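Local atomic coordinates of PA0821 (PDB entry 7DRG), a protein that probably acts as the antitoxin (immunity protein) that neutralises a VRR-NUC domain effector of the type VI secretion system in Pseudomonas aeruginosa. Residues 94-97 / 98-102. Sequence-based numbering, arbitrary orientation.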
loop_
_atom_site.group_PDB
_atom_site.type_symbol
_atom_site.label_atom_id
_atom_site.label_comp_id
_atom_site.label_asym_id
_atom_site.label_seq_id
_atom_site.Cartn_x
_atom_site.Cartn_y
_atom_site.Cartn_z
ATOM N N GLN B 94 -17.165 33.823 -15.667
ATOM C CA GLN B 94 -16.759 35.217 -15.622
ATOM C C GLN B 94 -15.297 35.314 -15.201
ATOM O O GLN B 94 -14.772 34.408 -14.549
ATOM C CB GLN B 94 -17.620 35.986 -14.629
ATOM C CG GLN B 94 -19.096 36.031 -14.960
ATOM C CD GLN B 94 -19.894 36.726 -13.878
ATOM O OE1 GLN B 94 -20.105 36.175 -12.797
ATOM N NE2 GLN B 94 -20.325 37.950 -14.154
ATOM N N PRO B 95 -14.615 36.403 -15.559
ATOM C CA PRO B 95 -13.264 36.623 -15.032
ATOM C C PRO B 95 -13.267 36.608 -13.514
ATOM O O PRO B 95 -14.222 37.047 -12.869
ATOM C CB PRO B 95 -12.895 38.011 -15.571
ATOM C CG PRO B 95 -13.681 38.124 -16.823
ATOM C CD PRO B 95 -14.991 37.423 -16.550
ATOM N N LEU B 96 -12.178 36.087 -12.945
ATOM C CA LEU B 96 -12.075 36.016 -11.492
ATOM C C LEU B 96 -12.226 37.395 -10.857
ATOM O O LEU B 96 -12.903 37.535 -9.835
ATOM C CB LEU B 96 -10.748 35.361 -11.085
ATOM C CG LEU B 96 -10.551 35.119 -9.592
ATOM C CD1 LEU B 96 -11.674 34.238 -9.063
ATOM C CD2 LEU B 96 -9.205 34.453 -9.333
ATOM N N ARG B 97 -11.639 38.434 -11.466
ATOM C CA ARG B 97 -11.773 39.782 -10.912
ATOM C C ARG B 97 -13.224 40.247 -10.888
ATOM O O ARG B 97 -13.615 41.025 -10.007
ATOM C CB ARG B 97 -10.925 40.773 -11.713
ATOM C CG ARG B 97 -9.426 40.584 -11.531
ATOM C CD ARG B 97 -8.608 41.415 -12.521
ATOM N NE ARG B 97 -7.245 40.902 -12.641
ATOM C CZ ARG B 97 -6.250 41.248 -11.842
ATOM N NH1 ARG B 97 -6.466 42.115 -10.865
ATOM N NH2 ARG B 97 -5.049 40.720 -12.032
ATOM N N GLU B 98 -14.035 39.792 -11.844
ATOM C CA GLU B 98 -15.435 40.193 -11.867
ATOM C C GLU B 98 -16.217 39.503 -10.757
ATOM O O GLU B 98 -17.076 40.120 -10.119
ATOM C CB GLU B 98 -16.039 39.893 -13.241
ATOM C CG GLU B 98 -17.466 40.400 -13.447
ATOM C CD GLU B 98 -17.565 41.907 -13.678
ATOM O OE1 GLU B 98 -16.558 42.552 -14.041
ATOM O OE2 GLU B 98 -18.677 42.449 -13.497
HETATM N N MSE B 99 -15.926 38.232 -10.500
HETATM C CA MSE B 99 -16.613 37.509 -9.439
HETATM C C MSE B 99 -16.199 38.048 -8.071
HETATM O O MSE B 99 -17.035 38.192 -7.175
HETATM C CB MSE B 99 -16.338 36.009 -9.550
HETATM C CG MSE B 99 -17.043 35.381 -10.737
HETATM SE SE MSE B 99 -16.744 33.457 -10.833
HETATM C CE MSE B 99 -14.863 33.474 -11.390
HETATM N N MSE B 100 -14.931 38.398 -7.933
HETATM C CA MSE B 100 -14.479 38.939 -6.634
HETATM C C MSE B 100 -15.078 40.337 -6.433
HETATM O O MSE B 100 -15.310 40.716 -5.299
HETATM C CB MSE B 100 -12.953 39.020 -6.600
HETATM C CG MSE B 100 -12.249 37.731 -6.879
HETATM SE SE MSE B 100 -10.862 37.494 -5.534
HETATM C CE MSE B 100 -12.221 37.246 -4.255
ATOM N N GLY B 101 -15.295 41.074 -7.517
ATOM C CA GLY B 101 -15.845 42.413 -7.385
ATOM C C GLY B 101 -17.272 42.449 -6.885
ATOM O O GLY B 101 -17.721 43.489 -6.387
ATOM N N ALA B 102 -18.003 41.346 -7.025
ATOM C CA ALA B 102 -19.349 41.231 -6.490
ATOM C C ALA B 102 -19.362 40.851 -5.016
ATOM O O ALA B 102 -20.443 40.614 -4.460
ATOM C CB ALA B 102 -20.146 40.202 -7.295
#
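Met99, a selenomethionine, reaches back past the start of the short helix 96-101 to meet both Gln94 and Leu96. Its CG lies beside the backbone N (chi1 -71°), and the chain runs straight to SE before bending at chi3 (-72°). That last bend sets Met99 CE 3.3 Å from Gln94 O and 4.0 Å from Leu96 CD1, with the Leu96 and Met99 side chains crossing at about a right angle. The extended Gln94 side chain passes obliquely over the other flank of Met99, its OE1 3.8 Å from Met99 CG. Further out, Gln94 NE2 only brushes Glu98 CG, and the amide and carboxylate planes stand 52° apart.

The side chains of Leu96 and Met100, also a selenomethionine, run alongside each other in the same direction, CG to CG at 4.1 Å. Met100 CG is pressed against Leu96 O at 3.0 Å, a tight fit for a methylene. Pro95 occupies the N-cap position, and Pro95 O accepts two amides: Met99 N at 3.1 Å in a nearly straight bond, and Glu98 N in a weak, bent one. One residue on, Met100 N donates to Leu96 O at 2.9 Å. Gly101 N then hydrogen-bonds to Arg97 O at 3.0 Å from above the carbonyl plane.

This amphipathic turn and a half lays Leu96 and Met99 on Phe111 of strand 109-114, while Met100 rests on Leu109 of that strand. Helix 52-69 flanks it, with Phe62 against Leu96 and Asp63 salt-bridged to Arg97 NH2, which ties the helix to its longer neighbour beside the strand.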